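Local coordinates for alanine glyoxylate transaminase (Thermococcus litoralis, PDB 2ZC0), which probably transfers the amino group of alanine to glyoxylate, as a homodimeric aminotransferase that uses pyridoxal 5'-phosphate as its cofactor, at residues 193-201 against 226-234; 216-224 against 330-338. One frame throughout, in Å; residues are numbered along the deposited sequence.

Interaction 1: 193-201 against 226-234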
ATOM      1  N   SER A 193      26.941 -22.456 -11.164  1.00 46.95           N
ATOM      2  CA  SER A 193      28.232 -22.552 -11.828  1.00 48.58           C
ATOM      3  C   SER A 193      28.631 -21.171 -12.344  1.00 50.97           C
ATOM      4  O   SER A 193      27.767 -20.326 -12.616  1.00 50.68           O
ATOM      5  CB  SER A 193      28.155 -23.557 -12.980  1.00 48.46           C
ATOM      6  OG  SER A 193      27.319 -23.095 -14.028  1.00 49.05           O
ATOM      7  N   MET A 194      29.935 -20.942 -12.473  1.00 51.99           N
ATOM      8  CA  MET A 194      30.434 -19.659 -12.954  1.00 52.55           C
ATOM      9  C   MET A 194      29.822 -19.335 -14.315  1.00 52.42           C
ATOM     10  O   MET A 194      29.563 -18.172 -14.629  1.00 52.27           O
ATOM     11  CB  MET A 194      31.969 -19.672 -13.062  1.00 54.00           C
ATOM     12  CG  MET A 194      32.722 -19.831 -11.731  1.00 56.58           C
ATOM     13  SD  MET A 194      32.403 -18.506 -10.513  1.00 61.45           S
ATOM     14  CE  MET A 194      32.752 -17.028 -11.504  1.00 59.16           C
ATOM     15  N   GLU A 195      29.583 -20.366 -15.117  1.00 52.01           N
ATOM     16  CA  GLU A 195      28.997 -20.187 -16.443  1.00 51.67           C
ATOM     17  C   GLU A 195      27.614 -19.528 -16.345  1.00 50.25           C
ATOM     18  O   GLU A 195      27.297 -18.605 -17.095  1.00 49.68           O
ATOM     19  CB  GLU A 195      28.901 -21.551 -17.142  1.00 55.02           C
ATOM     20  CG  GLU A 195      27.977 -21.610 -18.352  1.00 60.12           C
ATOM     21  CD  GLU A 195      27.871 -23.023 -18.928  1.00 63.66           C
ATOM     22  OE1 GLU A 195      27.863 -23.996 -18.134  1.00 65.20           O
ATOM     23  OE2 GLU A 195      27.784 -23.161 -20.173  1.00 66.95           O
ATOM     24  N   ARG A 196      26.798 -20.001 -15.407  1.00 49.80           N
ATOM     25  CA  ARG A 196      25.449 -19.469 -15.207  1.00 46.95           C
ATOM     26  C   ARG A 196      25.465 -18.118 -14.508  1.00 44.17           C
ATOM     27  O   ARG A 196      24.594 -17.282 -14.723  1.00 43.22           O
ATOM     28  CB  ARG A 196      24.615 -20.468 -14.410  1.00 47.62           C
ATOM     29  CG  ARG A 196      24.274 -21.698 -15.224  1.00 47.01           C
ATOM     30  CD  ARG A 196      23.318 -22.612 -14.499  1.00 47.08           C
ATOM     31  NE  ARG A 196      22.979 -23.774 -15.311  1.00 49.44           N
ATOM     32  CZ  ARG A 196      22.193 -24.763 -14.907  1.00 50.79           C
ATOM     33  NH1 ARG A 196      21.944 -25.788 -15.717  1.00 51.68           N
ATOM     34  NH2 ARG A 196      21.652 -24.726 -13.695  1.00 50.44           N
ATOM     35  N   ARG A 197      26.475 -17.916 -13.676  1.00 42.77           N
ATOM     36  CA  ARG A 197      26.636 -16.669 -12.954  1.00 43.08           C
ATOM     37  C   ARG A 197      26.877 -15.538 -13.952  1.00 44.10           C
ATOM     38  O   ARG A 197      26.362 -14.436 -13.778  1.00 45.24           O
ATOM     39  CB  ARG A 197      27.800 -16.801 -11.966  1.00 40.64           C
ATOM     40  CG  ARG A 197      27.497 -17.818 -10.882  1.00 40.48           C
ATOM     41  CD  ARG A 197      28.733 -18.358 -10.221  1.00 42.85           C
ATOM     42  NE  ARG A 197      29.010 -17.746  -8.933  1.00 43.55           N
ATOM     43  CZ  ARG A 197      28.872 -18.362  -7.763  1.00 44.55           C
ATOM     44  NH1 ARG A 197      28.454 -19.622  -7.726  1.00 40.23           N
ATOM     45  NH2 ARG A 197      29.160 -17.712  -6.628  1.00 44.17           N
ATOM     46  N   LYS A 198      27.634 -15.804 -15.013  1.00 45.12           N
ATOM     47  CA  LYS A 198      27.880 -14.759 -16.001  1.00 45.32           C
ATOM     48  C   LYS A 198      26.650 -14.554 -16.872  1.00 43.96           C
ATOM     49  O   LYS A 198      26.355 -13.431 -17.294  1.00 44.23           O
ATOM     50  CB  LYS A 198      29.087 -15.099 -16.879  1.00 47.66           C
ATOM     51  CG  LYS A 198      30.447 -14.988 -16.178  1.00 50.30           C
ATOM     52  CD  LYS A 198      30.762 -13.569 -15.638  1.00 57.07           C
ATOM     53  CE  LYS A 198      30.826 -12.462 -16.718  1.00 55.98           C
ATOM     54  NZ  LYS A 198      29.532 -11.739 -16.966  1.00 55.74           N
ATOM     55  N   ALA A 199      25.930 -15.641 -17.133  1.00 41.45           N
ATOM     56  CA  ALA A 199      24.724 -15.578 -17.946  1.00 40.14           C
ATOM     57  C   ALA A 199      23.633 -14.814 -17.184  1.00 39.49           C
ATOM     58  O   ALA A 199      22.856 -14.066 -17.780  1.00 38.88           O
ATOM     59  CB  ALA A 199      24.250 -16.991 -18.273  1.00 39.48           C
ATOM     60  N   LEU A 200      23.582 -15.010 -15.867  1.00 38.48           N
ATOM     61  CA  LEU A 200      22.610 -14.313 -15.021  1.00 41.04           C
ATOM     62  C   LEU A 200      22.918 -12.817 -15.084  1.00 41.15           C
ATOM     63  O   LEU A 200      22.026 -11.998 -15.302  1.00 40.39           O
ATOM     64  CB  LEU A 200      22.697 -14.827 -13.571  1.00 39.80           C
ATOM     65  CG  LEU A 200      21.936 -14.059 -12.477  1.00 41.70           C
ATOM     66  CD1 LEU A 200      20.481 -13.865 -12.870  1.00 39.55           C
ATOM     67  CD2 LEU A 200      22.050 -14.811 -11.153  1.00 39.37           C
ATOM     68  N   LEU A 201      24.190 -12.464 -14.919  1.00 42.19           N
ATOM     69  CA  LEU A 201      24.588 -11.066 -15.001  1.00 43.70           C
ATOM     70  C   LEU A 201      24.210 -10.468 -16.359  1.00 44.74           C
ATOM     71  O   LEU A 201      23.785  -9.317 -16.432  1.00 46.14           O
ATOM     72  CB  LEU A 201      26.093 -10.932 -14.764  1.00 42.96           C
ATOM     73  CG  LEU A 201      26.515 -11.188 -13.310  1.00 43.87           C
ATOM     74  CD1 LEU A 201      28.029 -11.134 -13.201  1.00 45.47           C
ATOM     75  CD2 LEU A 201      25.886 -10.146 -12.400  1.00 40.08           C
ATOM     76  N   ASP A 226      37.643 -21.888  -7.809  1.00 68.40           N
ATOM     77  CA  ASP A 226      37.800 -20.517  -7.340  1.00 66.75           C
ATOM     78  C   ASP A 226      36.523 -19.810  -7.789  1.00 64.40           C
ATOM     79  O   ASP A 226      36.558 -18.935  -8.652  1.00 63.57           O
ATOM     80  CB  ASP A 226      39.037 -19.860  -7.977  1.00 69.25           C
ATOM     81  CG  ASP A 226      39.466 -18.576  -7.262  1.00 72.31           C
ATOM     82  OD1 ASP A 226      39.714 -18.624  -6.033  1.00 74.48           O
ATOM     83  OD2 ASP A 226      39.566 -17.519  -7.929  1.00 72.95           O
ATOM     84  N   ILE A 227      35.389 -20.220  -7.226  1.00 61.18           N
ATOM     85  CA  ILE A 227      34.126 -19.600  -7.598  1.00 58.36           C
ATOM     86  C   ILE A 227      34.048 -18.247  -6.910  1.00 54.58           C
ATOM     87  O   ILE A 227      34.397 -18.109  -5.737  1.00 52.88           O
ATOM     88  CB  ILE A 227      32.894 -20.440  -7.166  1.00 59.32           C
ATOM     89  CG1 ILE A 227      32.751 -20.419  -5.645  1.00 60.16           C
ATOM     90  CG2 ILE A 227      33.028 -21.860  -7.684  1.00 59.87           C
ATOM     91  CD1 ILE A 227      31.338 -20.628  -5.162  1.00 59.40           C
ATOM     92  N   VAL A 228      33.603 -17.242  -7.647  1.00 51.09           N
ATOM     93  CA  VAL A 228      33.503 -15.920  -7.072  1.00 48.14           C
ATOM     94  C   VAL A 228      32.060 -15.437  -7.087  1.00 46.12           C
ATOM     95  O   VAL A 228      31.255 -15.843  -7.936  1.00 43.82           O
ATOM     96  CB  VAL A 228      34.404 -14.907  -7.827  1.00 46.81           C
ATOM     97  CG1 VAL A 228      35.821 -15.452  -7.924  1.00 46.74           C
ATOM     98  CG2 VAL A 228      33.846 -14.629  -9.206  1.00 45.30           C
ATOM     99  N   PRO A 229      31.706 -14.583  -6.115  1.00 44.99           N
ATOM    100  CA  PRO A 229      30.360 -14.021  -5.993  1.00 42.19           C
ATOM    101  C   PRO A 229      30.017 -13.231  -7.242  1.00 41.08           C
ATOM    102  O   PRO A 229      30.908 -12.752  -7.945  1.00 41.33           O
ATOM    103  CB  PRO A 229      30.482 -13.113  -4.779  1.00 43.47           C
ATOM    104  CG  PRO A 229      31.495 -13.818  -3.933  1.00 44.05           C
ATOM    105  CD  PRO A 229      32.529 -14.243  -4.938  1.00 44.40           C
ATOM    106  N   LEU A 230      28.725 -13.105  -7.525  1.00 40.53           N
ATOM    107  CA  LEU A 230      28.286 -12.326  -8.677  1.00 37.80           C
ATOM    108  C   LEU A 230      28.743 -10.885  -8.460  1.00 38.25           C
ATOM    109  O   LEU A 230      29.073 -10.179  -9.407  1.00 40.48           O
ATOM    110  CB  LEU A 230      26.768 -12.362  -8.801  1.00 34.57           C
ATOM    111  CG  LEU A 230      26.062 -13.716  -8.911  1.00 36.23           C
ATOM    112  CD1 LEU A 230      24.580 -13.546  -8.602  1.00 32.44           C
ATOM    113  CD2 LEU A 230      26.258 -14.292 -10.320  1.00 32.27           C
ATOM    114  N   LYS A 231      28.777 -10.451  -7.207  1.00 37.93           N
ATOM    115  CA  LYS A 231      29.182  -9.086  -6.924  1.00 41.49           C
ATOM    116  C   LYS A 231      30.605  -8.776  -7.384  1.00 42.80           C
ATOM    117  O   LYS A 231      30.911  -7.633  -7.736  1.00 42.28           O
ATOM    118  CB  LYS A 231      29.044  -8.779  -5.431  1.00 40.11           C
ATOM    119  CG  LYS A 231      29.235  -7.303  -5.108  1.00 39.12           C
ATOM    120  CD  LYS A 231      28.270  -6.464  -5.917  1.00 36.79           C
ATOM    121  CE  LYS A 231      28.359  -4.983  -5.579  1.00 38.32           C
ATOM    122  NZ  LYS A 231      27.519  -4.198  -6.542  1.00 33.85           N
ATOM    123  N   ALA A 232      31.474  -9.787  -7.391  1.00 43.89           N
ATOM    124  CA  ALA A 232      32.863  -9.597  -7.815  1.00 44.16           C
ATOM    125  C   ALA A 232      32.926  -9.443  -9.331  1.00 44.53           C
ATOM    126  O   ALA A 232      33.941  -9.026  -9.890  1.00 45.70           O
ATOM    127  CB  ALA A 232      33.715 -10.778  -7.365  1.00 45.79           C
ATOM    128  N   LEU A 233      31.821  -9.777  -9.988  1.00 44.63           N
ATOM    129  CA  LEU A 233      31.700  -9.677 -11.440  1.00 44.29           C
ATOM    130  C   LEU A 233      30.724  -8.555 -11.804  1.00 45.33           C
ATOM    131  O   LEU A 233      30.389  -8.364 -12.978  1.00 45.05           O
ATOM    132  CB  LEU A 233      31.171 -11.000 -12.005  1.00 44.52           C
ATOM    133  CG  LEU A 233      32.089 -12.195 -12.304  1.00 45.50           C
ATOM    134  CD1 LEU A 233      33.390 -12.129 -11.507  1.00 46.16           C
ATOM    135  CD2 LEU A 233      31.316 -13.472 -12.008  1.00 44.24           C
ATOM    136  N   ASP A 234      30.291  -7.793 -10.802  1.00 45.92           N
ATOM    137  CA  ASP A 234      29.307  -6.730 -11.022  1.00 47.25           C
ATOM    138  C   ASP A 234      29.859  -5.382 -11.505  1.00 47.64           C
ATOM    139  O   ASP A 234      29.904  -4.402 -10.747  1.00 47.08           O
ATOM    140  CB  ASP A 234      28.500  -6.520  -9.738  1.00 43.80           C
ATOM    141  CG  ASP A 234      27.280  -5.673  -9.957  1.00 41.09           C
ATOM    142  OD1 ASP A 234      26.821  -5.054  -8.984  1.00 43.99           O
ATOM    143  OD2 ASP A 234      26.768  -5.632 -11.092  1.00 38.27           O
TER
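Leu-230 lies against the first turns of helix 194-207 between two projecting side chains, Arg-197 and Leu-201. Its two methyls part company there: CD2 presses against the base of Arg-197, 3.4 Å from CB, while CD1 runs deeper to Leu-200 CD2 at 3.8 Å, the two leucines crossing at about a right angle. One turn along, Leu-201 reaches the last residue of the 3-10 segment 231-233, its CD1 packing tightly on Leu-233 CB, 3.4 Å away. Further out on Leu-233, CD2 meets both the aliphatic bend of Lys-198 at CD (3.7 Å) and the methyl end of Met-194. Met-194 folds back on itself, bent at both chi2 (-60°) and chi3 (-53°); this hooks the thioether over the loop, where SD accepts a weak hydrogen bond from Val-228 N and CE pushes close to Val-228 CG2 (3.5 Å). Beyond its leucine-covered base, Arg-197 turns at chi3 (101°) and lays its guanidinium beside the loop. NE and NH2 share Val-228 O in a pair of weak, bent bonds, each 3.1 Å long; Pro-229 CA sits at the edge of the group, and Ile-227 CD1 approaches obliquely. NH1 donates a hydrogen bond to Met-192 O, so the guanidinium is held by the loop and by the chain just ahead of the N-cap. Ser-193 N-caps that helix through a weak bond from Arg-196 N to its OG. The contact joins a helix of the large aminotransferase domain to the connection between two parallel strands, 210-214 and 239-244. Leu-200, Leu-201 and Leu-230 all rest on Ile-211 of strand 210-214, Leu-201 also touches Val-239 of strand 239-244, and helix 158-170 adds Leu-161 against Leu-200.

Interaction 2: 216-224 against 330-338. With PMP (4'-deoxy-4'-aminopyridoxal-5'-phosphate), chain F.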
ATOM      1  N   ALA A 216      25.175 -16.275   2.340  1.00 36.13           N
ATOM      2  CA  ALA A 216      25.155 -16.956   3.631  1.00 37.92           C
ATOM      3  C   ALA A 216      26.125 -18.135   3.752  1.00 38.55           C
ATOM      4  O   ALA A 216      26.695 -18.363   4.818  1.00 40.48           O
ATOM      5  CB  ALA A 216      23.734 -17.422   3.952  1.00 37.16           C
ATOM      6  N   TYR A 217      26.338 -18.879   2.672  1.00 40.39           N
ATOM      7  CA  TYR A 217      27.227 -20.036   2.738  1.00 40.69           C
ATOM      8  C   TYR A 217      28.515 -19.933   1.933  1.00 43.19           C
ATOM      9  O   TYR A 217      29.156 -20.951   1.656  1.00 44.80           O
ATOM     10  CB  TYR A 217      26.445 -21.293   2.323  1.00 38.86           C
ATOM     11  CG  TYR A 217      25.187 -21.476   3.143  1.00 36.81           C
ATOM     12  CD1 TYR A 217      23.943 -21.054   2.659  1.00 36.13           C
ATOM     13  CD2 TYR A 217      25.257 -21.951   4.456  1.00 33.56           C
ATOM     14  CE1 TYR A 217      22.801 -21.088   3.467  1.00 34.56           C
ATOM     15  CE2 TYR A 217      24.129 -21.990   5.271  1.00 35.15           C
ATOM     16  CZ  TYR A 217      22.905 -21.552   4.772  1.00 35.95           C
ATOM     17  OH  TYR A 217      21.809 -21.552   5.604  1.00 35.99           O
ATOM     18  N   ASN A 218      28.912 -18.717   1.577  1.00 43.50           N
ATOM     19  CA  ASN A 218      30.124 -18.517   0.787  1.00 44.68           C
ATOM     20  C   ASN A 218      31.372 -18.965   1.500  1.00 46.97           C
ATOM     21  O   ASN A 218      32.399 -19.205   0.870  1.00 49.42           O
ATOM     22  CB  ASN A 218      30.261 -17.041   0.401  1.00 41.83           C
ATOM     23  CG  ASN A 218      29.306 -16.660  -0.685  1.00 39.81           C
ATOM     24  OD1 ASN A 218      28.236 -17.261  -0.804  1.00 41.91           O
ATOM     25  ND2 ASN A 218      29.667 -15.670  -1.487  1.00 33.78           N
ATOM     26  N   PHE A 219      31.281 -19.077   2.817  1.00 48.47           N
ATOM     27  CA  PHE A 219      32.421 -19.489   3.606  1.00 50.06           C
ATOM     28  C   PHE A 219      32.313 -20.922   4.108  1.00 51.07           C
ATOM     29  O   PHE A 219      33.093 -21.348   4.951  1.00 52.60           O
ATOM     30  CB  PHE A 219      32.624 -18.500   4.754  1.00 49.61           C
ATOM     31  CG  PHE A 219      32.778 -17.080   4.287  1.00 50.65           C
ATOM     32  CD1 PHE A 219      31.735 -16.169   4.431  1.00 51.82           C
ATOM     33  CD2 PHE A 219      33.937 -16.671   3.638  1.00 50.93           C
ATOM     34  CE1 PHE A 219      31.845 -14.871   3.930  1.00 52.26           C
ATOM     35  CE2 PHE A 219      34.058 -15.377   3.132  1.00 53.36           C
ATOM     36  CZ  PHE A 219      33.007 -14.476   3.278  1.00 52.50           C
ATOM     37  N   MET A 220      31.339 -21.666   3.594  1.00 51.56           N
ATOM     38  CA  MET A 220      31.197 -23.071   3.964  1.00 52.79           C
ATOM     39  C   MET A 220      31.304 -23.903   2.697  1.00 53.30           C
ATOM     40  O   MET A 220      30.538 -24.845   2.510  1.00 53.64           O
ATOM     41  CB  MET A 220      29.848 -23.367   4.623  1.00 53.72           C
ATOM     42  CG  MET A 220      29.588 -22.618   5.910  1.00 55.79           C
ATOM     43  SD  MET A 220      28.653 -23.639   7.056  1.00 60.27           S
ATOM     44  CE  MET A 220      27.295 -24.081   6.063  1.00 56.59           C
ATOM     45  N   ARG A 221      32.233 -23.527   1.820  1.00 54.67           N
ATOM     46  CA  ARG A 221      32.457 -24.251   0.571  1.00 56.81           C
ATOM     47  C   ARG A 221      33.455 -25.365   0.844  1.00 57.42           C
ATOM     48  O   ARG A 221      34.307 -25.237   1.723  1.00 57.56           O
ATOM     49  CB  ARG A 221      33.020 -23.330  -0.514  1.00 56.95           C
ATOM     50  CG  ARG A 221      32.098 -23.151  -1.707  1.00 60.59           C
ATOM     51  CD  ARG A 221      32.874 -22.750  -2.949  1.00 63.68           C
ATOM     52  NE  ARG A 221      33.689 -21.565  -2.709  1.00 67.12           N
ATOM     53  CZ  ARG A 221      34.956 -21.443  -3.087  1.00 67.37           C
ATOM     54  NH1 ARG A 221      35.619 -20.324  -2.822  1.00 67.03           N
ATOM     55  NH2 ARG A 221      35.557 -22.440  -3.726  1.00 66.97           N
ATOM     56  N   TYR A 222      33.362 -26.451   0.085  1.00 58.25           N
ATOM     57  CA  TYR A 222      34.263 -27.572   0.297  1.00 58.95           C
ATOM     58  C   TYR A 222      35.075 -27.980  -0.929  1.00 61.08           C
ATOM     59  O   TYR A 222      36.275 -28.232  -0.821  1.00 60.55           O
ATOM     60  CB  TYR A 222      33.467 -28.788   0.803  1.00 56.57           C
ATOM     61  CG  TYR A 222      32.530 -28.476   1.955  1.00 55.18           C
ATOM     62  CD1 TYR A 222      31.179 -28.823   1.897  1.00 54.73           C
ATOM     63  CD2 TYR A 222      32.986 -27.814   3.092  1.00 52.86           C
ATOM     64  CE1 TYR A 222      30.303 -28.513   2.945  1.00 51.10           C
ATOM     65  CE2 TYR A 222      32.122 -27.503   4.139  1.00 53.19           C
ATOM     66  CZ  TYR A 222      30.787 -27.852   4.056  1.00 51.94           C
ATOM     67  OH  TYR A 222      29.949 -27.521   5.093  1.00 52.80           O
ATOM     68  N   GLU A 223      34.432 -28.027  -2.096  1.00 64.24           N
ATOM     69  CA  GLU A 223      35.122 -28.475  -3.306  1.00 67.12           C
ATOM     70  C   GLU A 223      35.107 -27.583  -4.549  1.00 68.84           C
ATOM     71  O   GLU A 223      35.725 -27.930  -5.560  1.00 70.38           O
ATOM     72  CB  GLU A 223      34.591 -29.854  -3.679  1.00 66.92           C
ATOM     73  CG  GLU A 223      34.337 -30.722  -2.468  1.00 69.11           C
ATOM     74  CD  GLU A 223      33.927 -32.114  -2.833  1.00 72.51           C
ATOM     75  OE1 GLU A 223      32.985 -32.259  -3.644  1.00 74.84           O
ATOM     76  OE2 GLU A 223      34.543 -33.068  -2.310  1.00 74.52           O
ATOM     77  N   GLY A 224      34.415 -26.451  -4.498  1.00 68.95           N
ATOM     78  CA  GLY A 224      34.401 -25.586  -5.664  1.00 69.89           C
ATOM     79  C   GLY A 224      35.817 -25.116  -5.966  1.00 70.74           C
ATOM     80  O   GLY A 224      36.667 -25.091  -5.069  1.00 71.38           O
ATOM     81  N   LYS A 330      24.083 -33.549  -3.890  1.00 49.88           N
ATOM     82  CA  LYS A 330      25.447 -33.742  -3.419  1.00 50.88           C
ATOM     83  C   LYS A 330      26.071 -32.354  -3.381  1.00 50.75           C
ATOM     84  O   LYS A 330      26.664 -31.901  -4.362  1.00 50.91           O
ATOM     85  CB  LYS A 330      26.235 -34.616  -4.395  1.00 52.71           C
ATOM     86  CG  LYS A 330      25.538 -35.893  -4.828  1.00 55.69           C
ATOM     87  CD  LYS A 330      25.360 -36.858  -3.678  1.00 57.22           C
ATOM     88  CE  LYS A 330      25.049 -38.254  -4.200  1.00 61.30           C
ATOM     89  NZ  LYS A 330      23.836 -38.276  -5.074  1.00 61.94           N
ATOM     90  N   PRO A 331      25.936 -31.656  -2.252  1.00 49.05           N
ATOM     91  CA  PRO A 331      26.487 -30.307  -2.093  1.00 48.86           C
ATOM     92  C   PRO A 331      28.009 -30.224  -2.027  1.00 48.34           C
ATOM     93  O   PRO A 331      28.659 -31.092  -1.452  1.00 49.84           O
ATOM     94  CB  PRO A 331      25.832 -29.830  -0.796  1.00 47.88           C
ATOM     95  CG  PRO A 331      25.726 -31.099  -0.004  1.00 46.54           C
ATOM     96  CD  PRO A 331      25.207 -32.074  -1.041  1.00 49.36           C
ATOM     97  N   ILE A 332      28.569 -29.183  -2.634  1.00 48.17           N
ATOM     98  CA  ILE A 332      30.013 -28.958  -2.605  1.00 48.07           C
ATOM     99  C   ILE A 332      30.209 -27.839  -1.588  1.00 46.99           C
ATOM    100  O   ILE A 332      31.333 -27.444  -1.261  1.00 47.32           O
ATOM    101  CB  ILE A 332      30.564 -28.488  -3.984  1.00 48.33           C
ATOM    102  CG1 ILE A 332      29.961 -27.130  -4.363  1.00 48.22           C
ATOM    103  CG2 ILE A 332      30.257 -29.538  -5.045  1.00 47.11           C
ATOM    104  CD1 ILE A 332      30.414 -26.586  -5.719  1.00 48.77           C
ATOM    105  N   ALA A 333      29.088 -27.339  -1.082  1.00 45.24           N
ATOM    106  CA  ALA A 333      29.113 -26.266  -0.102  1.00 44.61           C
ATOM    107  C   ALA A 333      27.801 -26.203   0.654  1.00 44.35           C
ATOM    108  O   ALA A 333      26.800 -26.808   0.250  1.00 43.11           O
ATOM    109  CB  ALA A 333      29.370 -24.942  -0.807  1.00 44.54           C
ATOM    110  N   GLY A 334      27.805 -25.461   1.755  1.00 44.87           N
ATOM    111  CA  GLY A 334      26.592 -25.318   2.536  1.00 43.30           C
ATOM    112  C   GLY A 334      26.509 -26.238   3.730  1.00 42.81           C
ATOM    113  O   GLY A 334      27.524 -26.650   4.297  1.00 41.45           O
ATOM    114  N   MET A 335      25.281 -26.574   4.104  1.00 42.25           N
ATOM    115  CA  MET A 335      25.051 -27.423   5.268  1.00 41.10           C
ATOM    116  C   MET A 335      23.784 -28.259   5.133  1.00 38.67           C
ATOM    117  O   MET A 335      23.445 -29.041   6.020  1.00 37.71           O
ATOM    118  CB  MET A 335      24.960 -26.541   6.524  1.00 40.42           C
ATOM    119  CG  MET A 335      24.036 -25.345   6.365  1.00 42.20           C
ATOM    120  SD  MET A 335      23.911 -24.310   7.845  1.00 45.44           S
ATOM    121  CE  MET A 335      22.382 -24.763   8.321  1.00 38.92           C
ATOM    122  N   PHE A 336      23.080 -28.092   4.025  1.00 37.09           N
ATOM    123  CA  PHE A 336      21.864 -28.847   3.823  1.00 38.96           C
ATOM    124  C   PHE A 336      22.027 -29.835   2.687  1.00 40.73           C
ATOM    125  O   PHE A 336      22.936 -29.718   1.862  1.00 40.66           O
ATOM    126  CB  PHE A 336      20.693 -27.918   3.492  1.00 38.86           C
ATOM    127  CG  PHE A 336      20.366 -26.933   4.580  1.00 39.71           C
ATOM    128  CD1 PHE A 336      20.652 -25.579   4.419  1.00 37.92           C
ATOM    129  CD2 PHE A 336      19.759 -27.356   5.761  1.00 37.03           C
ATOM    130  CE1 PHE A 336      20.337 -24.659   5.410  1.00 36.32           C
ATOM    131  CE2 PHE A 336      19.440 -26.445   6.759  1.00 39.53           C
ATOM    132  CZ  PHE A 336      19.726 -25.091   6.587  1.00 36.38           C
ATOM    133  N   VAL A 337      21.133 -30.816   2.673  1.00 40.57           N
ATOM    134  CA  VAL A 337      21.076 -31.836   1.643  1.00 39.41           C
ATOM    135  C   VAL A 337      19.584 -32.011   1.425  1.00 40.10           C
ATOM    136  O   VAL A 337      18.832 -32.131   2.391  1.00 38.68           O
ATOM    137  CB  VAL A 337      21.668 -33.187   2.117  1.00 39.94           C
ATOM    138  CG1 VAL A 337      21.361 -34.287   1.087  1.00 37.32           C
ATOM    139  CG2 VAL A 337      23.174 -33.057   2.319  1.00 39.49           C
ATOM    140  N   MET A 338      19.140 -31.974   0.176  1.00 40.59           N
ATOM    141  CA  MET A 338      17.725 -32.175  -0.085  1.00 42.96           C
ATOM    142  C   MET A 338      17.535 -33.617  -0.505  1.00 44.96           C
ATOM    143  O   MET A 338      18.072 -34.059  -1.523  1.00 45.80           O
ATOM    144  CB  MET A 338      17.202 -31.268  -1.201  1.00 41.71           C
ATOM    145  CG  MET A 338      15.684 -31.345  -1.366  1.00 40.37           C
ATOM    146  SD  MET A 338      14.791 -30.485   0.005  1.00 38.79           S
ATOM    147  CE  MET A 338      14.352 -28.982  -0.812  1.00 36.91           C
TER
HETATM  148  N1  PMP F 409      20.089 -16.560   3.919  1.00 61.96           N
HETATM  149  C2  PMP F 409      19.989 -17.906   3.842  1.00 61.40           C
HETATM  150  C2A PMP F 409      19.963 -18.517   2.439  1.00 59.78           C
HETATM  151  C3  PMP F 409      19.918 -18.711   5.011  1.00 60.96           C
HETATM  152  O3  PMP F 409      19.812 -20.089   4.892  1.00 59.18           O
HETATM  153  C4  PMP F 409      19.947 -18.065   6.303  1.00 61.56           C
HETATM  154  C4A PMP F 409      19.872 -18.944   7.566  1.00 61.44           C
HETATM  155  N4A PMP F 409      18.693 -18.679   8.390  1.00 66.22           N
HETATM  156  C5  PMP F 409      20.060 -16.527   6.331  1.00 60.83           C
HETATM  157  C6  PMP F 409      20.125 -15.829   5.101  1.00 61.04           C
HETATM  158  C5A PMP F 409      20.104 -15.716   7.640  1.00 58.98           C
HETATM  159  O4P PMP F 409      21.035 -15.973   8.183  1.00 56.06           O
HETATM  160  P   PMP F 409      21.184 -15.070   9.581  1.00 48.16           P
HETATM  161  O1P PMP F 409      22.580 -13.790   9.673  1.00 57.73           O
HETATM  162  O2P PMP F 409      21.542 -16.353  10.951  1.00 56.02           O
HETATM  163  O3P PMP F 409      19.663 -14.185  10.026  1.00 56.25           O
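Tyr-217 packs its CB and ring obliquely against Gly-334 CA, 4.0 Å from CB, and turns an edge to Met-335, whose SD comes within 3.5 Å of CE2 in a Met-aromatic contact. In this fold-type I aminotransferase, the tyrosine belongs to the cofactor pocket: its OH is hydrogen-bonded to PMP O3, and also to Lys-247 NZ. Phe-336 brings its own edge to the same hydroxyl. Beyond a type I turn from Tyr-217 to Met-220, the two segments are joined by a single beta bridge pairing Arg-221 with Ala-333. Gly-334 N donates to Met-220 O from above the carbonyl plane, while Ile-332 O is gripped twice, by Tyr-222 N at 2.6 Å, nearly along the C=O axis, and by Glu-223 N on an in-plane lone pair. Tyr-222 then runs back beside the bridge, its ring passing Ala-333 CA, to give a weak bond from OH to Gly-334 O at 2.7 Å. Helix 295-322 borders this ring, and its Arg-312 pairs with Glu-223. Met-335 CG stands between the backbone N and carbonyl carbon (chi1 48°), which turns its chain to Tyr-217 and Met-220; there Met-220 CE packs tightly against Met-335 CB, 3.4 Å away.

Along the chain the segments alternate: 193-201, 216-224, 226-234, then 330-338. The middle two belong to one long connection between strands 210-214 and 239-244 of the eight-stranded mixed sheet. Its first part, in interaction 2, meets the chain leading into strand 336-340 beside the cofactor; its later part, in interaction 1, returns to helix 194-207, with the side chain of Arg-197 about 13 Å from PMP. The centres lie 16 Å apart, yet the contacts touch, Ile-227 CG1 meeting Arg-221 NE at 3.3 Å and Pro-229 CG packing on Asn-218 ND2. One connection thus ties helix 194-207, packed on the large sheet, to the small two-stranded sheet of 336-340 and 377-381.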